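Local structure of MdcA (Pseudomonas aeruginosa, 5VIT) at residues L96-I101 against G118-D123; A130-T133 against A139-V142; Y249-V254 against L471-S476; T423-D426 against P430-V433; G467-Y472 against A485-I490. The protein probably serves as the acyl-carrier-protein transferase (alpha) subunit of malonate decarboxylase, exchanging acetyl for malonyl on the carrier protein. All coordinates share one frame; numbering follows the deposited sequence.

The five contacts fall into two groups, each tied to its own large sheet. Contacts 1 and 2 belong to the parallel sheet that ends in strand 127-131; their centres lie about 21 Å apart, joined in sequence because helix 114-122 leads into that strand. Contacts 3, 4 and 5 gather about the mixed sheet containing strands 416-420, 461-464 and 467-469. Contact 5 sits about 13 Å, centre to centre, from both of these companions: it shares Leu471 and Tyr472 with contact 3, while its residues 487-490 pack on Thr423 and Phe424 of contact 4. Contacts 1 and 3 lie about 44 Å apart between centres, on opposite sides of the chain's centre.

Contact 1. Residues L96-I101 against G118-D123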
# COMPACT_ATOMS: atom_id res chain seq x y z
N LEU A 96 3.63 13.37 47.27
CA LEU A 96 2.48 13.15 48.15
C LEU A 96 2.34 11.70 48.61
O LEU A 96 1.93 11.43 49.74
CB LEU A 96 1.19 13.57 47.44
CG LEU A 96 1.01 15.04 47.06
CD1 LEU A 96 -0.33 15.25 46.35
CD2 LEU A 96 1.10 15.94 48.27
N PHE A 97 2.70 10.77 47.73
CA PHE A 97 2.53 9.36 48.01
C PHE A 97 3.71 8.82 48.81
O PHE A 97 3.54 8.04 49.75
CB PHE A 97 2.35 8.58 46.70
CG PHE A 97 1.07 8.93 45.97
CD1 PHE A 97 1.00 10.06 45.17
CD2 PHE A 97 -0.07 8.15 46.12
CE1 PHE A 97 -0.17 10.40 44.52
CE2 PHE A 97 -1.25 8.48 45.47
CZ PHE A 97 -1.30 9.60 44.67
N GLU A 98 4.90 9.26 48.43
CA GLU A 98 6.12 8.89 49.12
C GLU A 98 6.09 9.42 50.55
O GLU A 98 6.47 8.72 51.49
CB GLU A 98 7.34 9.43 48.37
CG GLU A 98 8.57 8.55 48.42
CD GLU A 98 9.55 8.87 47.30
OE1 GLU A 98 9.32 8.40 46.16
OE2 GLU A 98 10.52 9.61 47.55
N LEU A 99 5.60 10.64 50.72
CA LEU A 99 5.56 11.27 52.03
C LEU A 99 4.45 10.69 52.91
O LEU A 99 4.39 10.99 54.10
CB LEU A 99 5.36 12.79 51.88
CG LEU A 99 6.47 13.63 51.24
CD1 LEU A 99 5.96 15.01 50.90
CD2 LEU A 99 7.66 13.74 52.16
N GLY A 100 3.57 9.88 52.32
CA GLY A 100 2.45 9.31 53.05
C GLY A 100 1.25 10.24 53.23
O GLY A 100 0.39 10.01 54.09
N ILE A 101 1.18 11.28 52.42
CA ILE A 101 0.03 12.19 52.41
C ILE A 101 -1.12 11.63 51.58
O ILE A 101 -2.30 11.77 51.93
CB ILE A 101 0.44 13.57 51.87
CG1 ILE A 101 1.70 14.06 52.61
CG2 ILE A 101 -0.73 14.57 51.97
CD1 ILE A 101 2.22 15.43 52.17
N GLY A 118 5.09 3.37 38.77
CA GLY A 118 5.33 1.95 38.90
C GLY A 118 6.13 1.62 40.15
O GLY A 118 5.80 0.70 40.90
N GLN A 119 7.17 2.41 40.40
CA GLN A 119 8.00 2.26 41.59
C GLN A 119 7.20 2.41 42.89
O GLN A 119 7.27 1.55 43.78
CB GLN A 119 9.14 3.29 41.57
CG GLN A 119 10.09 3.15 42.74
CD GLN A 119 10.81 1.80 42.72
OE1 GLN A 119 10.43 0.86 43.44
NE2 GLN A 119 11.85 1.69 41.90
N LEU A 120 6.43 3.49 43.00
CA LEU A 120 5.61 3.73 44.18
C LEU A 120 4.53 2.66 44.34
O LEU A 120 4.10 2.38 45.45
CB LEU A 120 4.97 5.12 44.11
CG LEU A 120 5.92 6.31 44.27
CD1 LEU A 120 5.29 7.59 43.73
CD2 LEU A 120 6.33 6.47 45.73
N LEU A 121 4.10 2.08 43.22
CA LEU A 121 3.07 1.06 43.27
C LEU A 121 3.61 -0.25 43.86
O LEU A 121 2.93 -0.88 44.67
CB LEU A 121 2.48 0.83 41.87
CG LEU A 121 1.10 0.16 41.71
CD1 LEU A 121 0.51 0.49 40.35
CD2 LEU A 121 1.17 -1.34 41.90
N GLU A 122 4.81 -0.67 43.45
CA GLU A 122 5.42 -1.89 43.99
C GLU A 122 5.70 -1.78 45.48
O GLU A 122 5.51 -2.73 46.23
CB GLU A 122 6.74 -2.23 43.29
CG GLU A 122 6.78 -1.99 41.80
CD GLU A 122 8.20 -1.75 41.30
OE1 GLU A 122 9.12 -2.44 41.79
OE2 GLU A 122 8.39 -0.85 40.45
N ASP A 123 6.17 -0.61 45.90
CA ASP A 123 6.46 -0.34 47.31
C ASP A 123 5.20 -0.16 48.15
O ASP A 123 5.29 0.02 49.36
CB ASP A 123 7.34 0.91 47.45
CG ASP A 123 8.63 0.83 46.63
OD1 ASP A 123 9.03 -0.29 46.26
OD2 ASP A 123 9.23 1.88 46.35
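Phe97 and Glu98, in the last turn of helix 91-98, meet Leu120 of helix 114-122, a pairing of two successive helices of the beta-alpha-beta architecture. Each helix connects neighbouring parallel strands, the first running from strand 81-85 to strand 102-107 and the second from there to strand 127-131. Phe97 offers only the root of its side chain: its CB lies 4.3 Å from Leu120 CD1, whereas the ring dips away between the helix and the sheet, where it packs on Met83, Ala102, Leu105 and Leu126. With CG beside the backbone N (chi1 -66°), the phenyl group is thus given to the hydrophobic core and the methylene to the neighbouring helix. Glu98 comes next, and its CA stands 7.2 Å from the CA of Leu120, the nearest backbone approach. Its chain, extended beyond CG, crosses the leucine at about a right angle, so that CB, CG and a carboxylate oxygen all border one methyl group. The acid is exposed and has a long, weak ion pair with Arg116, one turn before Leu120, which would probably temper its charge. A Schellman motif follows, with Gly100 at positive phi turning the chain toward strand 102-107; both of its bonds, Ile101 N to Leu96 O and Gly100 N to Phe97 O, are weak. Leu120 also leans on Leu125 and Leu126, and its two methyls divide the work: CD1 faces the Phe97 methylene, while CD2 lies 3.6 Å from Glu98 OE1.

Contact 2. Residues A130-T133 against A139-V142; sequences AIHT and ARLV
His132 and Arg140 are the closest backbone positions of this pair of segments, yet their CA atoms stand 10.1 Å apart, one just past the end of strand 127-131 and the other in the final turn of helix 134-140. The side chains span the gap. Arg140 bends twice, at chi2 and chi3, and delivers its guanidinium to the edge of the imidazole, near the ring plane. There NH1 approaches His132 NE2 to 2.8 Å, but the N-H...N angle of 127° marks a weak hydrogen bond. The two flat groups are turned 32° from one another, so the encounter is edge to edge and no stack. On its other nitrogen the histidine is steered by the backbone: ND1 makes a weak bond of 2.9 Å to Ala130 O, and another weak one to the carbonyl of Phe107 on the adjacent strand. Three weak bonds thus limit the ring's rotation. The arginine has a firmer partner in Asp144, which forms a salt bridge with NH2 and probably helps to position NH1 for the histidine. Thr133, closing the first segment, occupies the N-cap of helix 134-140; its side chain makes no capping bond, OG1 going to Gly380 O, while its backbone N bonds to the carboxylate of Glu136. The whole is a strand-to-helix connection at the carboxyl end of an outermost parallel strand, as found in Rossmann-like alpha/beta folds.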
# COMPACT_ATOMS: atom_id res chain seq x y z
N ALA A 130 -7.92 3.52 38.57
CA ALA A 130 -7.78 3.16 37.16
C ALA A 130 -7.06 4.24 36.35
O ALA A 130 -7.03 5.41 36.72
CB ALA A 130 -9.16 2.88 36.55
N ILE A 131 -6.47 3.82 35.23
CA ILE A 131 -6.02 4.75 34.20
C ILE A 131 -7.22 5.12 33.30
O ILE A 131 -7.88 4.23 32.76
CB ILE A 131 -4.87 4.14 33.36
CG1 ILE A 131 -3.75 3.62 34.28
CG2 ILE A 131 -4.33 5.15 32.36
CD1 ILE A 131 -2.57 3.00 33.52
N HIS A 132 -7.51 6.41 33.17
CA HIS A 132 -8.68 6.89 32.42
C HIS A 132 -8.27 7.66 31.17
O HIS A 132 -7.10 7.96 30.98
CB HIS A 132 -9.56 7.83 33.27
CG HIS A 132 -10.04 7.25 34.56
ND1 HIS A 132 -9.20 6.91 35.59
CD2 HIS A 132 -11.30 6.99 35.00
CE1 HIS A 132 -9.91 6.45 36.61
NE2 HIS A 132 -11.19 6.49 36.28
N THR A 133 -9.26 8.00 30.36
CA THR A 133 -9.11 9.10 29.41
C THR A 133 -9.79 10.32 30.06
O THR A 133 -10.72 10.17 30.85
CB THR A 133 -9.69 8.77 28.00
OG1 THR A 133 -9.41 9.85 27.10
CG2 THR A 133 -11.19 8.51 28.02
N ALA A 139 -16.34 12.65 33.87
CA ALA A 139 -17.63 11.98 34.03
C ALA A 139 -17.83 11.37 35.43
O ALA A 139 -18.90 11.58 36.03
CB ALA A 139 -17.79 10.90 32.95
N ARG A 140 -16.83 10.66 35.97
CA ARG A 140 -16.96 10.00 37.28
C ARG A 140 -17.22 11.01 38.40
O ARG A 140 -17.80 10.67 39.45
CB ARG A 140 -15.71 9.21 37.69
CG ARG A 140 -14.95 8.39 36.65
CD ARG A 140 -15.19 6.90 36.70
NE ARG A 140 -15.22 6.22 38.00
CZ ARG A 140 -14.29 5.39 38.48
NH1 ARG A 140 -13.17 5.14 37.82
NH2 ARG A 140 -14.49 4.79 39.64
N LEU A 141 -16.79 12.25 38.19
CA LEU A 141 -16.86 13.26 39.24
C LEU A 141 -18.29 13.62 39.67
O LEU A 141 -18.46 14.28 40.69
CB LEU A 141 -16.14 14.53 38.82
CG LEU A 141 -14.65 14.42 38.51
CD1 LEU A 141 -14.11 15.76 38.02
CD2 LEU A 141 -13.89 13.94 39.73
N VAL A 142 -19.31 13.20 38.90
CA VAL A 142 -20.68 13.46 39.33
C VAL A 142 -21.44 12.16 39.55
O VAL A 142 -22.66 12.16 39.74
CB VAL A 142 -21.45 14.33 38.32
CG1 VAL A 142 -20.73 15.64 38.12
CG2 VAL A 142 -21.64 13.59 36.98

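Contact 3. Residues Y249-V254 against L471-S476; sequences YQRHNV and LYKARS
Tyr472 opens the contact by aiming its hydroxyl at the imidazole of His252. The tyrosine OH reaches His252 CE1 at 3.3 Å, at the edge of that ring and near its plane; the ring planes stand at 79° with centroids 5.5 Å apart, an oblique pairing. A chi1 of 75°, which puts CG between the backbone N and the carbonyl carbon, swings the phenol out toward the other segment. Both imidazole nitrogens are engaged by other residues, ND1 with Asp401 and NE2 with His461, which fixes the ring's rotation and presents CE1 to the tyrosine. His252 itself lies in the turn that finishes helix 235-250, a Schellman motif with Asn253 as C-prime residue and a 2.8 Å bond from Val254 N to Tyr249 O. Lys473 follows, its CG resting over one face of the Tyr472 ring, 3.7 Å above the plane and toward the rim. From there the extended chain comes from the opposite direction to Arg251, bringing NZ to the guanidinium edge, 3.3 Å from Arg251 NH2, two donors of like charge. The closeness is probably eased by Tyr470, whose ring makes cation-pi contacts with both residues, and by Gly509 O, which accepts a hydrogen bond from the lysine NZ.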
# COMPACT_ATOMS: atom_id res chain seq x y z
N TYR A 249 -6.37 11.14 4.25
CA TYR A 249 -7.15 12.36 4.28
C TYR A 249 -7.86 12.56 2.94
O TYR A 249 -9.08 12.76 2.90
CB TYR A 249 -6.28 13.58 4.59
CG TYR A 249 -5.69 13.61 5.99
CD1 TYR A 249 -4.88 14.67 6.40
CD2 TYR A 249 -5.95 12.58 6.90
CE1 TYR A 249 -4.34 14.72 7.67
CE2 TYR A 249 -5.41 12.62 8.19
CZ TYR A 249 -4.59 13.68 8.56
OH TYR A 249 -4.05 13.72 9.82
N GLN A 250 -7.09 12.49 1.85
CA GLN A 250 -7.65 12.69 0.53
C GLN A 250 -8.52 11.53 0.12
O GLN A 250 -9.63 11.73 -0.38
CB GLN A 250 -6.55 12.90 -0.52
CG GLN A 250 -7.10 13.14 -1.94
CD GLN A 250 -5.99 13.35 -2.98
OE1 GLN A 250 -4.81 13.16 -2.71
NE2 GLN A 250 -6.38 13.76 -4.18
N ARG A 251 -8.03 10.31 0.34
CA ARG A 251 -8.78 9.10 -0.03
C ARG A 251 -10.19 9.09 0.52
O ARG A 251 -11.12 8.70 -0.18
CB ARG A 251 -8.06 7.84 0.48
CG ARG A 251 -7.16 7.18 -0.54
CD ARG A 251 -7.92 6.18 -1.37
NE ARG A 251 -8.35 5.05 -0.55
CZ ARG A 251 -8.80 3.89 -1.03
NH1 ARG A 251 -8.87 3.70 -2.35
NH2 ARG A 251 -9.17 2.92 -0.19
N HIS A 252 -10.35 9.49 1.78
CA HIS A 252 -11.64 9.39 2.43
C HIS A 252 -12.30 10.75 2.56
O HIS A 252 -13.33 10.88 3.21
CB HIS A 252 -11.49 8.71 3.81
CG HIS A 252 -10.90 7.33 3.74
ND1 HIS A 252 -11.48 6.32 3.01
CD2 HIS A 252 -9.79 6.80 4.31
CE1 HIS A 252 -10.74 5.22 3.12
NE2 HIS A 252 -9.71 5.49 3.90
N ASN A 253 -11.71 11.77 1.94
CA ASN A 253 -12.27 13.11 1.95
C ASN A 253 -12.51 13.61 3.38
O ASN A 253 -13.63 13.95 3.77
CB ASN A 253 -13.58 13.17 1.14
CG ASN A 253 -14.05 14.60 0.88
OD1 ASN A 253 -13.24 15.52 0.75
ND2 ASN A 253 -15.37 14.78 0.79
N VAL A 254 -11.43 13.65 4.15
CA VAL A 254 -11.52 14.01 5.55
C VAL A 254 -11.62 15.53 5.75
O VAL A 254 -10.72 16.27 5.36
CB VAL A 254 -10.29 13.49 6.31
CG1 VAL A 254 -10.25 14.05 7.74
CG2 VAL A 254 -10.28 11.96 6.30
N LEU A 471 -7.44 -1.51 7.61
CA LEU A 471 -8.05 -2.51 8.48
C LEU A 471 -9.57 -2.49 8.44
O LEU A 471 -10.22 -3.51 8.69
CB LEU A 471 -7.58 -2.31 9.93
CG LEU A 471 -6.07 -2.36 10.23
CD1 LEU A 471 -5.78 -2.50 11.74
CD2 LEU A 471 -5.40 -3.46 9.46
N TYR A 472 -10.16 -1.33 8.13
CA TYR A 472 -11.62 -1.27 8.16
C TYR A 472 -12.23 -2.19 7.13
O TYR A 472 -13.41 -2.53 7.21
CB TYR A 472 -12.10 0.16 7.94
CG TYR A 472 -12.01 0.67 6.51
CD1 TYR A 472 -10.86 1.28 6.05
CD2 TYR A 472 -13.11 0.59 5.65
CE1 TYR A 472 -10.78 1.77 4.76
CE2 TYR A 472 -13.04 1.06 4.36
CZ TYR A 472 -11.87 1.66 3.92
OH TYR A 472 -11.78 2.15 2.64
N LYS A 473 -11.41 -2.62 6.16
CA LYS A 473 -11.86 -3.54 5.12
C LYS A 473 -11.78 -5.00 5.55
O LYS A 473 -12.36 -5.88 4.90
CB LYS A 473 -11.03 -3.33 3.84
CG LYS A 473 -11.21 -1.95 3.19
CD LYS A 473 -10.21 -1.80 2.04
CE LYS A 473 -10.55 -0.68 1.07
NZ LYS A 473 -9.39 -0.39 0.15
N ALA A 474 -11.04 -5.28 6.62
CA ALA A 474 -10.90 -6.66 7.10
C ALA A 474 -12.24 -7.31 7.48
O ALA A 474 -13.02 -6.76 8.25
CB ALA A 474 -9.93 -6.71 8.31
N ARG A 475 -12.48 -8.51 6.96
CA ARG A 475 -13.74 -9.21 7.20
C ARG A 475 -13.62 -10.32 8.26
O ARG A 475 -14.61 -10.95 8.61
CB ARG A 475 -14.27 -9.77 5.88
CG ARG A 475 -13.78 -9.02 4.62
CD ARG A 475 -14.06 -9.81 3.34
NE ARG A 475 -13.25 -11.03 3.30
CZ ARG A 475 -12.06 -11.14 2.71
NH1 ARG A 475 -11.54 -10.10 2.05
NH2 ARG A 475 -11.41 -12.30 2.75
N SER A 476 -12.40 -10.52 8.77
CA SER A 476 -12.18 -11.43 9.90
C SER A 476 -10.93 -11.00 10.65
O SER A 476 -10.14 -10.22 10.12
CB SER A 476 -12.03 -12.86 9.42
OG SER A 476 -10.82 -12.99 8.69

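Contact 4. Residues T423-D426 against P430-V433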
# COMPACT_ATOMS: atom_id res chain seq x y z
N THR A 423 7.87 1.23 12.17
CA THR A 423 7.89 -0.19 12.52
C THR A 423 8.78 -0.48 13.72
O THR A 423 8.59 -1.50 14.39
CB THR A 423 8.35 -1.08 11.36
OG1 THR A 423 9.57 -0.56 10.83
CG2 THR A 423 7.30 -1.10 10.27
N PHE A 424 9.75 0.40 13.95
CA PHE A 424 10.64 0.30 15.11
C PHE A 424 10.69 1.62 15.85
O PHE A 424 10.55 2.69 15.25
CB PHE A 424 12.07 -0.10 14.70
CG PHE A 424 12.22 -1.55 14.36
CD1 PHE A 424 11.75 -2.05 13.16
CD2 PHE A 424 12.87 -2.41 15.24
CE1 PHE A 424 11.92 -3.40 12.85
CE2 PHE A 424 13.03 -3.75 14.94
CZ PHE A 424 12.55 -4.24 13.74
N GLN A 425 10.91 1.51 17.15
CA GLN A 425 11.05 2.64 18.04
C GLN A 425 12.52 3.04 18.08
O GLN A 425 13.40 2.19 17.94
CB GLN A 425 10.55 2.27 19.43
CG GLN A 425 9.10 1.80 19.44
CD GLN A 425 8.12 2.97 19.32
OE1 GLN A 425 8.22 3.94 20.08
NE2 GLN A 425 7.19 2.90 18.36
N ASP A 426 12.75 4.33 18.26
CA ASP A 426 14.10 4.92 18.34
C ASP A 426 15.18 4.06 19.05
O ASP A 426 16.28 3.89 18.52
CB ASP A 426 14.00 6.29 19.02
CG ASP A 426 12.88 7.15 18.45
OD1 ASP A 426 12.64 7.06 17.21
OD2 ASP A 426 12.23 7.88 19.23
N PRO A 430 11.36 -3.25 18.45
CA PRO A 430 10.33 -3.18 17.40
C PRO A 430 9.04 -2.56 17.95
O PRO A 430 8.77 -2.69 19.14
CB PRO A 430 10.13 -4.64 17.01
CG PRO A 430 10.48 -5.40 18.31
CD PRO A 430 11.60 -4.63 18.91
N THR A 431 8.26 -1.89 17.10
CA THR A 431 6.95 -1.39 17.52
C THR A 431 5.91 -2.51 17.53
O THR A 431 5.07 -2.59 18.42
CB THR A 431 6.47 -0.27 16.60
OG1 THR A 431 7.40 0.82 16.68
CG2 THR A 431 5.07 0.22 17.01
N PHE A 432 6.01 -3.41 16.56
CA PHE A 432 5.00 -4.44 16.44
C PHE A 432 5.49 -5.73 17.07
O PHE A 432 6.44 -6.35 16.58
CB PHE A 432 4.60 -4.65 14.98
CG PHE A 432 3.95 -3.44 14.34
CD1 PHE A 432 4.73 -2.39 13.86
CD2 PHE A 432 2.58 -3.39 14.17
CE1 PHE A 432 4.13 -1.28 13.24
CE2 PHE A 432 1.97 -2.29 13.56
CZ PHE A 432 2.75 -1.23 13.10
N VAL A 433 4.84 -6.11 18.16
CA VAL A 433 5.31 -7.22 19.00
C VAL A 433 4.27 -8.35 19.06
O VAL A 433 3.09 -8.12 18.81
CB VAL A 433 5.61 -6.75 20.43
CG1 VAL A 433 6.73 -5.72 20.43
CG2 VAL A 433 4.35 -6.16 21.05
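Gln425 and Thr431 make the straightest polar link here: the amide NE2 donates to Thr431 OG1 over 2.7 Å at an N-H...O angle of 169°, with the hydroxyl close to the plane of the amide. The glutamine chain gets there by folding back at chi2. Since OG1 also bonds to Glu422 O, the threonine hydroxyl is gripped twice. The backbone N of the same threonine donates to Thr423 O at 2.8 Å, from well above the carbonyl plane, 36° out of it. Thr423 turns its own hydroxyl to Glu465. Outside this polar core the packing is largely aromatic. Pro430 CB sits over one face of the Phe424 ring, 4.1 Å from its centroid and 28° off the normal, a CH-pi contact, and Phe424 CD2 comes 3.4 Å from Pro430 CA. Phe432, by contrast, uses its edge, with CE1 4.0 Å from Thr423 CA, before settling on Val462 and Thr464. Phe424 also touches Ile490 and, across the subunit boundary, Pro82 of MdcC. A single beta bridge, Phe424 to Pro430, thus pinches the loop that leads from strand 416-420 of the mixed sheet into strand 432-433 of a small three-stranded one.

Contact 5. Residues G467-Y472 against A485-I490; sequences GIAYLY and AAVAGI
Val487 is the one side chain that the second segment presses onto strand 467-469, and both of its methyls take part. CG1 rests against the backbone, 3.9 Å from Gly467 C and equally 3.9 Å from Ala469 N, with Ile468 C beside them; at glycine the main chain has no side chain to stand in the way. CG2 comes nearest to Ala469 CB, at 4.0 Å, with CG1 only slightly farther from it. A chi1 of -56° sets CG1 beside the valine's own backbone N and lets both branches face the strand. This small patch is made of van der Waals contacts with the main chain and one methyl, and the segments part quickly around it. Ile468 points its CB the other way, where CG2 covers a face of the Tyr470 ring, and the partly exposed Ala486 turns to His497 and Ile511. Beyond Val487 the chain leaves the strand, so that Ile490 ends on Arg61 of MdcC. Strand 467-469 runs antiparallel between strands 461-464 and 511-512, and helix 477-486 packs against it, Met483 on Ala469; Val487, just past that helix, reaches over to Val462 as well.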
# COMPACT_ATOMS: atom_id res chain seq x y z
N GLY A 467 3.85 1.44 4.64
CA GLY A 467 2.59 1.61 3.95
C GLY A 467 1.39 1.68 4.87
O GLY A 467 1.51 1.77 6.09
N ILE A 468 0.22 1.65 4.26
CA ILE A 468 -1.03 1.74 4.98
C ILE A 468 -1.73 0.39 4.92
O ILE A 468 -1.89 -0.17 3.85
CB ILE A 468 -1.97 2.83 4.41
CG1 ILE A 468 -1.28 4.20 4.44
CG2 ILE A 468 -3.29 2.86 5.17
CD1 ILE A 468 -2.00 5.34 3.66
N ALA A 469 -2.14 -0.14 6.07
CA ALA A 469 -3.06 -1.26 6.10
C ALA A 469 -4.46 -0.71 6.35
O ALA A 469 -4.68 -0.06 7.38
CB ALA A 469 -2.68 -2.27 7.17
N TYR A 470 -5.38 -0.96 5.42
CA TYR A 470 -6.77 -0.47 5.53
C TYR A 470 -7.65 -1.45 6.30
O TYR A 470 -8.50 -2.14 5.72
CB TYR A 470 -7.37 -0.22 4.14
CG TYR A 470 -6.73 0.93 3.39
CD1 TYR A 470 -5.69 0.70 2.48
CD2 TYR A 470 -7.15 2.24 3.58
CE1 TYR A 470 -5.10 1.75 1.79
CE2 TYR A 470 -6.56 3.30 2.90
CZ TYR A 470 -5.54 3.05 2.00
OH TYR A 470 -4.95 4.09 1.30
N LEU A 471 -7.44 -1.51 7.61
CA LEU A 471 -8.05 -2.51 8.48
C LEU A 471 -9.57 -2.49 8.44
O LEU A 471 -10.22 -3.51 8.69
CB LEU A 471 -7.58 -2.31 9.93
CG LEU A 471 -6.07 -2.36 10.23
CD1 LEU A 471 -5.78 -2.50 11.74
CD2 LEU A 471 -5.40 -3.46 9.46
N TYR A 472 -10.16 -1.33 8.13
CA TYR A 472 -11.62 -1.27 8.16
C TYR A 472 -12.23 -2.19 7.13
O TYR A 472 -13.41 -2.53 7.21
CB TYR A 472 -12.10 0.16 7.94
CG TYR A 472 -12.01 0.67 6.51
CD1 TYR A 472 -10.86 1.28 6.05
CD2 TYR A 472 -13.11 0.59 5.65
CE1 TYR A 472 -10.78 1.77 4.76
CE2 TYR A 472 -13.04 1.06 4.36
CZ TYR A 472 -11.87 1.66 3.92
OH TYR A 472 -11.78 2.15 2.64
N ALA A 485 0.54 -7.42 9.49
CA ALA A 485 1.84 -8.02 9.21
C ALA A 485 2.45 -7.49 7.90
O ALA A 485 3.66 -7.27 7.81
CB ALA A 485 1.72 -9.57 9.18
N ALA A 486 1.61 -7.27 6.88
CA ALA A 486 2.09 -6.71 5.60
C ALA A 486 2.73 -5.33 5.71
O ALA A 486 3.51 -4.95 4.85
CB ALA A 486 0.96 -6.65 4.59
N VAL A 487 2.43 -4.56 6.75
CA VAL A 487 3.07 -3.25 6.85
C VAL A 487 3.93 -3.13 8.09
O VAL A 487 4.36 -2.05 8.42
CB VAL A 487 2.04 -2.09 6.84
CG1 VAL A 487 1.17 -2.18 5.61
CG2 VAL A 487 1.19 -2.11 8.10
N ALA A 488 4.21 -4.25 8.75
CA ALA A 488 4.93 -4.22 10.02
C ALA A 488 6.44 -4.35 9.84
O ALA A 488 7.18 -4.41 10.84
CB ALA A 488 4.40 -5.33 10.93
N GLY A 489 6.90 -4.37 8.60
CA GLY A 489 8.32 -4.44 8.29
C GLY A 489 9.03 -5.72 8.74
O GLY A 489 8.52 -6.82 8.54
N ILE A 490 10.20 -5.57 9.34
CA ILE A 490 10.98 -6.71 9.79
C ILE A 490 10.91 -6.86 11.31
O ILE A 490 11.79 -7.45 11.93
CB ILE A 490 12.44 -6.61 9.32
CG1 ILE A 490 13.10 -5.38 9.94
CG2 ILE A 490 12.51 -6.56 7.78
CD1 ILE A 490 14.54 -5.19 9.51